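Local coordinates for cell shape determining protein MreC (Streptococcus pneumoniae, PDB 2QF4), which helps form and maintain cell shape, probably as part of the elongasome that synthesizes peripheral peptidoglycan, and is represented by its major extracytoplasmic domain, at residues 37-42 against 122-128. Sequence-based numbering, arbitrary orientation. Where two conformers were deposited one is given.
With EDO (1,2-ethanediol), chain E.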
loop_
_atom_site.group_PDB
_atom_site.type_symbol
_atom_site.label_atom_id
_atom_site.label_comp_id
_atom_site.label_asym_id
_atom_site.label_seq_id
_atom_site.Cartn_x
_atom_site.Cartn_y
_atom_site.Cartn_z
ATOM N N GLU A 37 -5.346 9.190 -9.931
ATOM C CA GLU A 37 -5.690 9.117 -8.539
ATOM C C GLU A 37 -5.855 7.640 -8.061
ATOM O O GLU A 37 -5.891 7.415 -6.857
ATOM C CB GLU A 37 -7.012 9.885 -8.229
ATOM C CG GLU A 37 -7.688 10.781 -9.276
ATOM C CD GLU A 37 -6.835 11.867 -9.895
ATOM O OE1 GLU A 37 -6.586 12.903 -9.251
ATOM O OE2 GLU A 37 -6.489 11.709 -11.074
ATOM N N ASN A 38 -5.945 6.658 -8.959
ATOM C CA ASN A 38 -6.068 5.255 -8.554
ATOM C C ASN A 38 -4.734 4.638 -8.328
ATOM O O ASN A 38 -4.681 3.445 -8.068
ATOM C CB ASN A 38 -6.918 4.347 -9.552
ATOM C CG ASN A 38 -6.178 3.967 -10.895
ATOM O OD1 ASN A 38 -5.244 4.643 -11.320
ATOM N ND2 ASN A 38 -6.616 2.862 -11.549
ATOM N N MET A 39 -3.628 5.417 -8.448
ATOM C CA MET A 39 -2.336 4.807 -8.491
ATOM C C MET A 39 -1.721 4.578 -7.132
ATOM O O MET A 39 -1.848 5.373 -6.199
ATOM C CB MET A 39 -1.373 5.606 -9.383
ATOM C CG MET A 39 -1.726 5.532 -10.861
ATOM S SD MET A 39 -0.612 6.529 -11.840
ATOM C CE MET A 39 -0.923 5.781 -13.478
ATOM N N LEU A 40 -1.027 3.461 -7.076
ATOM C CA LEU A 40 -0.142 3.098 -5.974
ATOM C C LEU A 40 1.278 3.419 -6.374
ATOM O O LEU A 40 1.551 3.715 -7.527
ATOM C CB LEU A 40 -0.341 1.636 -5.575
ATOM C CG LEU A 40 -1.703 1.334 -4.914
ATOM C CD1 LEU A 40 -1.836 -0.154 -4.641
ATOM C CD2 LEU A 40 -1.826 2.109 -3.587
ATOM N N ALA A 41 2.177 3.419 -5.400
ATOM C CA ALA A 41 3.557 3.819 -5.586
ATOM C C ALA A 41 4.487 2.730 -5.071
ATOM O O ALA A 41 4.300 2.207 -3.962
ATOM C CB ALA A 41 3.811 5.133 -4.825
ATOM N N ILE A 42 5.471 2.377 -5.898
ATOM C CA ILE A 42 6.419 1.302 -5.636
ATOM C C ILE A 42 7.875 1.770 -5.702
ATOM O O ILE A 42 8.252 2.688 -6.446
ATOM C CB ILE A 42 6.149 0.094 -6.590
ATOM C CG1 ILE A 42 6.659 0.244 -7.979
ATOM C CG2 ILE A 42 4.662 -0.218 -6.641
ATOM C CD1 ILE A 42 6.713 -1.099 -8.725
ATOM N N ASN A 122 -10.482 1.847 -4.205
ATOM C CA ASN A 122 -9.975 2.864 -5.109
ATOM C C ASN A 122 -8.625 2.532 -5.703
ATOM O O ASN A 122 -8.378 2.805 -6.880
ATOM C CB ASN A 122 -9.897 4.218 -4.394
ATOM C CG ASN A 122 -9.324 5.346 -5.301
ATOM O OD1 ASN A 122 -9.981 5.802 -6.227
ATOM N ND2 ASN A 122 -8.057 5.726 -5.079
ATOM N N PHE A 123 -7.748 1.919 -4.924
ATOM C CA PHE A 123 -6.364 1.642 -5.353
ATOM C C PHE A 123 -6.363 0.241 -5.913
ATOM O O PHE A 123 -5.844 -0.686 -5.340
ATOM C CB PHE A 123 -5.427 1.870 -4.186
ATOM C CG PHE A 123 -5.363 3.316 -3.774
ATOM C CD1 PHE A 123 -4.642 4.220 -4.524
ATOM C CD2 PHE A 123 -6.046 3.781 -2.680
ATOM C CE1 PHE A 123 -4.618 5.553 -4.211
ATOM C CE2 PHE A 123 -6.015 5.130 -2.353
ATOM C CZ PHE A 123 -5.302 6.012 -3.128
ATOM N N ASN A 124 -6.954 0.127 -7.095
ATOM C CA ASN A 124 -7.431 -1.137 -7.638
ATOM C C ASN A 124 -6.419 -1.886 -8.469
ATOM O O ASN A 124 -6.704 -2.352 -9.535
ATOM C CB ASN A 124 -8.772 -0.945 -8.388
ATOM C CG ASN A 124 -8.687 -0.074 -9.617
ATOM O OD1 ASN A 124 -7.777 0.708 -9.767
ATOM N ND2 ASN A 124 -9.636 -0.247 -10.536
ATOM N N VAL A 125 -5.199 -2.036 -7.945
ATOM C CA VAL A 125 -4.157 -2.829 -8.573
ATOM C C VAL A 125 -3.698 -3.882 -7.580
ATOM O O VAL A 125 -3.148 -3.565 -6.540
ATOM C CB VAL A 125 -2.945 -1.998 -9.095
ATOM C CG1 VAL A 125 -2.560 -0.899 -8.147
ATOM C CG2 VAL A 125 -1.769 -2.869 -9.465
ATOM N N ALA A 126 -3.895 -5.130 -7.952
ATOM C CA ALA A 126 -3.579 -6.270 -7.124
ATOM C C ALA A 126 -2.149 -6.777 -7.325
ATOM O O ALA A 126 -1.497 -6.466 -8.320
ATOM C CB ALA A 126 -4.593 -7.406 -7.417
ATOM N N ASP A 127 -1.668 -7.545 -6.344
ATOM C CA ASP A 127 -0.487 -8.395 -6.447
ATOM C C ASP A 127 0.848 -7.686 -6.279
ATOM O O ASP A 127 1.890 -8.300 -6.417
ATOM C CB ASP A 127 -0.512 -9.245 -7.748
ATOM C CG ASP A 127 -1.763 -10.088 -7.860
ATOM O OD1 ASP A 127 -2.241 -10.640 -6.877
ATOM O OD2 ASP A 127 -2.307 -10.198 -8.983
ATOM N N ILE A 128 0.846 -6.425 -5.904
ATOM C CA ILE A 128 2.081 -5.736 -5.602
ATOM C C ILE A 128 2.551 -6.214 -4.217
ATOM O O ILE A 128 1.763 -6.208 -3.268
ATOM C CB ILE A 128 1.881 -4.220 -5.550
ATOM C CG1 ILE A 128 1.406 -3.683 -6.898
ATOM C CG2 ILE A 128 3.170 -3.520 -5.103
ATOM C CD1 ILE A 128 0.897 -2.233 -6.836
HETATM C C1 EDO E . 2.809 -6.789 -9.977
HETATM O O1 EDO E . 3.509 -6.837 -8.732
HETATM C C2 EDO E . 1.386 -6.306 -9.738
HETATM O O2 EDO E . 1.148 -5.161 -10.561
HETATM O O HOH W 1 -5.140 1.139 -9.744
#
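L40 and F123 meet obliquely, the leucine forking against the root of the ring: CD2 lies 3.6 Å from F123 CD1 and also touches F123 CB. The other methyl, CD1, turns along the chain to V125, whose CG1 is 3.7 Å away as the two side chains run past each other in opposite senses. L40 CD1 also reaches I128 CD1, so one leucine bridges three residues of 122-128. With CG anti to its carbonyl carbon (chi1 -67°), F123 carries its ring against the 37-39 backbone, where M39 O approaches the edge near the ring plane, 3.4 Å from CE1. One face is roofed by N122, whose ND2 sits over the ring centre, 3.3 Å above the plane. The same amide donates to E37 O; this oxygen lies close to the N122 amide plane, but the donor stands above the E37 carbonyl plane. The two segments belong to different six-stranded antiparallel barrels, 37-42 leading into strand 40-43 of one and 122-128 into strand 126-137 of the other, so the contact joins the two halves of this double-barrel domain, whose fold resembles that of alpha-lytic protease. F123 extends the junction to D71 and I73. On the polar side, the amides of N38 and N124 are turned 59° apart, and N38 ND2 donates to N124 OD1 at 3.0 Å, in the acceptor's carbonyl plane but with a bent N-H...O angle of 140°. Water 1 donates to that OD1 and to N38 O, tying side chain to backbone, while S36 OG bonds N38 OD1 and helps fix the amide's rotation. Farther along, I42 and I128 cross with their CG2 methyls 3.9 Å apart. Beside I128 a 1,2-ethanediol, probably from the crystallisation liquor, donates from O1 to D127 O.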